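Local coordinates for apical membrane antigen 1-like protein, soluble form (Toxoplasma gondii, PDB 3ZLE) that may take part in host cell invasion by the parasite, as a sporozoite-stage member of the apicomplexan AMA1 family, at residues Leu160-Tyr172 with Tyr274-Pro287. Numbering follows the deposited sequence.
Sequences LSVSAQLLKGEKY and YPEAAQKNWNDFWP
Two long loops of the AMA1 ectodomain, one following strand 156-159 and the other preceding strand 303-308, meet at Ser-161 to Ala-164 and Phe-285 to Pro-287, and illustrate how irregular segments can be joined by a few directed bonds rather than by strand pairing with each other. The backbone bond Ser-163 N to Phe-285 O (3.0 Å) is close to straight at 167°. One residue on, the indole of Trp-286 gives its NE1 hydrogen to Ser-161 O (2.9 Å); the acceptor lies in the ring plane, but the bond is bent, with an angle of 132° at the hydrogen. That indole also stacks on Tyr-144, whose hydroxyl bonds to Ser-163 OG. Between the two polar links, Val-162 lays CG2 over one face of the Phe-285 phenyl, 4.0 Å from its centroid, in a CH-pi contact. Chi1 of -176° sets CG2 trans to the carbonyl carbon, where it meets the ring. Ser-161 OG, buried beside the same ring, has no polar partner in the model.

Farther along, Lys-280 bends back at chi2 and chi3, bringing CE against both methyls of Leu-167, 4.0 Å from CD1, while its ammonium makes a cation-pi contact with Trp-184. The Tyr-172 ring offers its edge to Ala-277 O, which sits 3.4 Å from CE1, and Lys-171 CB covers one face. A water joins Tyr-172 O to Gln-279 OE1, an oxygen also held by Thr-183. At the exposed end, where residues 274-277 are poorly ordered, Lys-168 NZ donates to Tyr-274 OH (2.9 Å), and a long salt bridge links Lys-171 NZ with Glu-276 OE2 (3.6 Å). Such loop-on-loop packing is characteristic of AMA1, whose PAN-type domains carry long loop insertions on their cores.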
loop_
_atom_site.group_PDB
_atom_site.type_symbol
_atom_site.label_atom_id
_atom_site.label_comp_id
_atom_site.label_asym_id
_atom_site.label_seq_id
_atom_site.Cartn_x
_atom_site.Cartn_y
_atom_site.Cartn_z
ATOM N N LEU A 160 -11.617 -10.625 -4.616
ATOM C CA LEU A 160 -11.013 -11.801 -4.004
ATOM C C LEU A 160 -11.938 -12.364 -2.911
ATOM O O LEU A 160 -12.106 -11.749 -1.857
ATOM C CB LEU A 160 -9.647 -11.448 -3.326
ATOM C CG LEU A 160 -8.571 -10.743 -4.189
ATOM C CD1 LEU A 160 -7.306 -10.499 -3.401
ATOM C CD2 LEU A 160 -8.282 -11.459 -5.539
ATOM N N SER A 161 -12.315 -13.615 -3.037
ATOM C CA SER A 161 -12.982 -14.242 -1.922
ATOM C C SER A 161 -12.015 -14.741 -0.837
ATOM O O SER A 161 -12.435 -15.000 0.289
ATOM C CB SER A 161 -13.932 -15.321 -2.400
ATOM O OG SER A 161 -13.204 -16.431 -2.849
ATOM N N VAL A 162 -10.716 -14.716 -1.121
ATOM C CA VAL A 162 -9.729 -14.993 -0.088
ATOM C C VAL A 162 -9.112 -13.708 0.402
ATOM O O VAL A 162 -8.496 -12.990 -0.362
ATOM C CB VAL A 162 -8.626 -15.960 -0.579
ATOM C CG1 VAL A 162 -7.656 -16.312 0.536
ATOM C CG2 VAL A 162 -9.258 -17.225 -1.132
ATOM N N SER A 163 -9.249 -13.437 1.694
ATOM C CA SER A 163 -8.864 -12.133 2.260
ATOM C C SER A 163 -7.615 -12.249 3.089
ATOM O O SER A 163 -7.076 -11.228 3.532
ATOM C CB SER A 163 -9.975 -11.538 3.101
ATOM O OG SER A 163 -10.451 -12.461 4.059
ATOM N N ALA A 164 -7.251 -13.497 3.420
ATOM C CA ALA A 164 -5.932 -13.841 3.962
ATOM C C ALA A 164 -4.822 -13.311 3.093
ATOM O O ALA A 164 -4.897 -13.356 1.861
ATOM C CB ALA A 164 -5.794 -15.367 4.105
ATOM N N GLN A 165 -3.819 -12.726 3.722
ATOM C CA GLN A 165 -2.726 -12.180 2.979
ATOM C C GLN A 165 -1.408 -12.833 3.349
ATOM O O GLN A 165 -0.467 -12.811 2.565
ATOM C CB GLN A 165 -2.641 -10.671 3.183
ATOM C CG GLN A 165 -3.801 -9.948 2.558
ATOM C CD GLN A 165 -4.222 -8.753 3.351
ATOM O OE1 GLN A 165 -3.568 -7.714 3.317
ATOM N NE2 GLN A 165 -5.350 -8.866 4.029
ATOM N N LEU A 166 -1.310 -13.340 4.578
ATOM C CA LEU A 166 -0.037 -13.898 5.031
ATOM C C LEU A 166 -0.205 -15.237 5.732
ATOM O O LEU A 166 -0.880 -15.333 6.758
ATOM C CB LEU A 166 0.771 -12.897 5.883
ATOM C CG LEU A 166 1.953 -13.470 6.682
ATOM C CD1 LEU A 166 3.068 -13.843 5.714
ATOM C CD2 LEU A 166 2.478 -12.469 7.719
ATOM N N LEU A 167 0.420 -16.262 5.170
ATOM C CA LEU A 167 0.415 -17.606 5.770
ATOM C C LEU A 167 1.836 -18.154 5.739
ATOM O O LEU A 167 2.471 -18.246 4.663
ATOM C CB LEU A 167 -0.542 -18.556 4.976
ATOM C CG LEU A 167 -0.682 -20.029 5.426
ATOM C CD1 LEU A 167 -1.216 -20.097 6.857
ATOM C CD2 LEU A 167 -1.596 -20.813 4.498
ATOM N N LYS A 168 2.302 -18.613 6.883
ATOM C CA LYS A 168 3.747 -18.792 7.126
ATOM C C LYS A 168 3.899 -19.990 8.091
ATOM O O LYS A 168 2.989 -20.262 8.877
ATOM C CB LYS A 168 4.257 -17.505 7.781
ATOM C CG LYS A 168 5.750 -17.305 7.848
ATOM C CD LYS A 168 6.055 -15.960 8.507
ATOM C CE LYS A 168 5.610 -15.912 9.972
ATOM N NZ LYS A 168 5.692 -14.529 10.524
ATOM N N GLY A 169 5.001 -20.741 7.988
ATOM C CA GLY A 169 5.370 -21.719 9.041
ATOM C C GLY A 169 5.001 -23.158 8.711
ATOM O O GLY A 169 3.870 -23.436 8.293
ATOM N N GLU A 170 5.943 -24.086 8.917
ATOM C CA GLU A 170 5.805 -25.451 8.372
ATOM C C GLU A 170 4.703 -26.250 9.075
ATOM O O GLU A 170 4.213 -27.253 8.543
ATOM C CB GLU A 170 7.139 -26.207 8.430
ATOM C CG GLU A 170 7.871 -26.057 9.754
ATOM C CD GLU A 170 9.202 -26.806 9.797
ATOM O OE1 GLU A 170 9.785 -27.077 8.727
ATOM O OE2 GLU A 170 9.675 -27.115 10.917
ATOM N N LYS A 171 4.274 -25.764 10.242
ATOM C CA LYS A 171 3.093 -26.307 10.912
ATOM C C LYS A 171 1.842 -26.092 10.062
ATOM O O LYS A 171 0.926 -26.910 10.085
ATOM C CB LYS A 171 2.900 -25.649 12.284
ATOM C CG LYS A 171 3.677 -26.305 13.418
ATOM C CD LYS A 171 2.928 -26.152 14.731
ATOM C CE LYS A 171 3.587 -26.950 15.846
ATOM N NZ LYS A 171 4.913 -26.383 16.227
ATOM N N TYR A 172 1.813 -24.995 9.299
ATOM C CA TYR A 172 0.571 -24.542 8.672
ATOM C C TYR A 172 0.522 -24.554 7.140
ATOM O O TYR A 172 -0.550 -24.378 6.576
ATOM C CB TYR A 172 0.200 -23.157 9.184
ATOM C CG TYR A 172 0.294 -23.031 10.674
ATOM C CD1 TYR A 172 -0.592 -23.707 11.507
ATOM C CD2 TYR A 172 1.330 -22.321 11.262
ATOM C CE1 TYR A 172 -0.474 -23.632 12.883
ATOM C CE2 TYR A 172 1.444 -22.228 12.637
ATOM C CZ TYR A 172 0.547 -22.883 13.442
ATOM O OH TYR A 172 0.664 -22.791 14.819
ATOM N N TYR A 274 2.016 -16.732 17.763
ATOM C CA TYR A 274 1.655 -17.936 17.038
ATOM C C TYR A 274 0.912 -18.929 17.923
ATOM O O TYR A 274 1.532 -19.740 18.612
ATOM C CB TYR A 274 2.895 -18.556 16.389
ATOM C CG TYR A 274 3.690 -17.547 15.586
ATOM C CD1 TYR A 274 3.111 -16.888 14.504
ATOM C CD2 TYR A 274 4.977 -17.178 15.968
ATOM C CE1 TYR A 274 3.806 -15.925 13.796
ATOM C CE2 TYR A 274 5.688 -16.225 15.258
ATOM C CZ TYR A 274 5.094 -15.600 14.173
ATOM O OH TYR A 274 5.787 -14.649 13.458
ATOM N N PRO A 275 -0.430 -18.844 17.927
ATOM C CA PRO A 275 -1.224 -19.746 18.750
ATOM C C PRO A 275 -1.154 -21.177 18.223
ATOM O O PRO A 275 -1.565 -21.438 17.090
ATOM C CB PRO A 275 -2.657 -19.191 18.611
ATOM C CG PRO A 275 -2.630 -18.208 17.468
ATOM C CD PRO A 275 -1.244 -18.190 16.886
ATOM N N GLU A 276 -0.576 -22.077 19.016
ATOM C CA GLU A 276 -0.654 -23.508 18.733
ATOM C C GLU A 276 -2.054 -23.839 18.206
ATOM O O GLU A 276 -3.054 -23.655 18.905
ATOM C CB GLU A 276 -0.345 -24.330 19.994
ATOM C CG GLU A 276 1.128 -24.349 20.393
ATOM C CD GLU A 276 1.883 -25.529 19.800
ATOM O OE1 GLU A 276 1.580 -26.683 20.182
ATOM O OE2 GLU A 276 2.799 -25.302 18.973
ATOM N N ALA A 277 -2.122 -24.244 16.944
ATOM C CA ALA A 277 -3.399 -24.363 16.249
ATOM C C ALA A 277 -3.343 -25.491 15.226
ATOM O O ALA A 277 -2.279 -25.804 14.689
ATOM C CB ALA A 277 -3.764 -23.040 15.571
ATOM N N ALA A 278 -4.492 -26.101 14.952
ATOM C CA ALA A 278 -4.572 -27.098 13.895
ATOM C C ALA A 278 -4.445 -26.437 12.518
ATOM O O ALA A 278 -4.510 -25.206 12.387
ATOM C CB ALA A 278 -5.869 -27.902 14.004
ATOM N N GLN A 279 -4.203 -27.263 11.507
ATOM C CA GLN A 279 -4.132 -26.806 10.126
ATOM C C GLN A 279 -5.417 -26.079 9.716
ATOM O O GLN A 279 -6.521 -26.510 10.061
ATOM C CB GLN A 279 -3.900 -28.006 9.210
ATOM C CG GLN A 279 -3.329 -27.661 7.846
ATOM C CD GLN A 279 -3.556 -28.767 6.834
ATOM O OE1 GLN A 279 -3.996 -28.511 5.717
ATOM N NE2 GLN A 279 -3.307 -30.014 7.241
ATOM N N LYS A 280 -5.268 -24.982 8.976
ATOM C CA LYS A 280 -6.405 -24.368 8.296
ATOM C C LYS A 280 -7.111 -25.426 7.442
ATOM O O LYS A 280 -6.494 -26.391 7.001
ATOM C CB LYS A 280 -5.945 -23.192 7.416
ATOM C CG LYS A 280 -5.046 -22.176 8.115
ATOM C CD LYS A 280 -5.457 -20.745 7.784
ATOM C CE LYS A 280 -5.181 -20.395 6.325
ATOM N NZ LYS A 280 -5.640 -19.023 5.957
ATOM N N ASN A 281 -8.421 -25.288 7.281
ATOM C CA ASN A 281 -9.159 -26.137 6.357
ATOM C C ASN A 281 -9.082 -25.572 4.948
ATOM O O ASN A 281 -8.682 -24.423 4.751
ATOM C CB ASN A 281 -10.619 -26.263 6.803
ATOM C CG ASN A 281 -10.759 -27.015 8.115
ATOM O OD1 ASN A 281 -10.520 -28.221 8.174
ATOM N ND2 ASN A 281 -11.016 -26.286 9.191
ATOM N N TRP A 282 -9.464 -26.368 3.968
ATOM C CA TRP A 282 -9.234 -25.980 2.578
ATOM C C TRP A 282 -9.963 -24.706 2.267
ATOM O O TRP A 282 -9.738 -24.094 1.227
ATOM C CB TRP A 282 -9.710 -27.061 1.615
ATOM C CG TRP A 282 -11.197 -27.243 1.615
ATOM C CD1 TRP A 282 -11.917 -27.999 2.481
ATOM C CD2 TRP A 282 -12.145 -26.683 0.684
ATOM N NE1 TRP A 282 -13.262 -27.930 2.175
ATOM C CE2 TRP A 282 -13.426 -27.149 1.063
ATOM C CE3 TRP A 282 -12.044 -25.775 -0.380
ATOM C CZ2 TRP A 282 -14.586 -26.805 0.368
ATOM C CZ3 TRP A 282 -13.201 -25.422 -1.067
ATOM C CH2 TRP A 282 -14.459 -25.937 -0.684
ATOM N N ASN A 283 -10.902 -24.344 3.128
ATOM C CA ASN A 283 -11.816 -23.282 2.779
ATOM C C ASN A 283 -11.910 -22.206 3.823
ATOM O O ASN A 283 -12.861 -21.451 3.848
ATOM C CB ASN A 283 -13.188 -23.829 2.416
ATOM C CG ASN A 283 -13.856 -24.570 3.572
ATOM O OD1 ASN A 283 -13.259 -24.788 4.624
ATOM N ND2 ASN A 283 -15.097 -24.971 3.366
ATOM N N ASP A 284 -10.860 -22.076 4.614
ATOM C CA ASP A 284 -10.724 -20.968 5.524
ATOM C C ASP A 284 -10.221 -19.712 4.798
ATOM O O ASP A 284 -9.096 -19.278 4.994
ATOM C CB ASP A 284 -9.784 -21.363 6.673
ATOM C CG ASP A 284 -10.413 -22.397 7.608
ATOM O OD1 ASP A 284 -11.655 -22.564 7.567
ATOM O OD2 ASP A 284 -9.678 -22.990 8.424
ATOM N N PHE A 285 -11.102 -19.115 3.999
ATOM C CA PHE A 285 -10.752 -17.987 3.167
ATOM C C PHE A 285 -10.549 -16.714 3.960
ATOM O O PHE A 285 -9.974 -15.782 3.455
ATOM C CB PHE A 285 -11.801 -17.776 2.072
ATOM C CG PHE A 285 -11.859 -18.889 1.050
ATOM C CD1 PHE A 285 -10.954 -19.949 1.093
ATOM C CD2 PHE A 285 -12.860 -18.913 0.095
ATOM C CE1 PHE A 285 -11.054 -21.001 0.204
ATOM C CE2 PHE A 285 -12.928 -19.937 -0.837
ATOM C CZ PHE A 285 -12.023 -20.988 -0.783
ATOM N N TRP A 286 -11.146 -16.628 5.155
ATOM C CA TRP A 286 -11.081 -15.394 5.941
ATOM C C TRP A 286 -10.466 -15.660 7.318
ATOM O O TRP A 286 -10.875 -16.573 8.008
ATOM C CB TRP A 286 -12.481 -14.731 6.092
ATOM C CG TRP A 286 -13.387 -14.681 4.820
ATOM C CD1 TRP A 286 -12.986 -14.720 3.525
ATOM C CD2 TRP A 286 -14.824 -14.498 4.787
ATOM N NE1 TRP A 286 -14.081 -14.636 2.670
ATOM C CE2 TRP A 286 -15.222 -14.567 3.425
ATOM C CE3 TRP A 286 -15.816 -14.450 5.777
ATOM C CZ2 TRP A 286 -16.556 -14.507 3.029
ATOM C CZ3 TRP A 286 -17.160 -14.365 5.383
ATOM C CH2 TRP A 286 -17.515 -14.381 4.008
ATOM N N PRO A 287 -9.531 -14.800 7.752
ATOM C CA PRO A 287 -8.880 -14.963 9.039
ATOM C C PRO A 287 -9.875 -14.772 10.167
ATOM O O PRO A 287 -10.600 -13.773 10.183
ATOM C CB PRO A 287 -7.844 -13.826 9.050
ATOM C CG PRO A 287 -7.552 -13.592 7.605
ATOM C CD PRO A 287 -8.861 -13.787 6.917
HETATM O O HOH W 1 -2.045 -25.980 5.183
#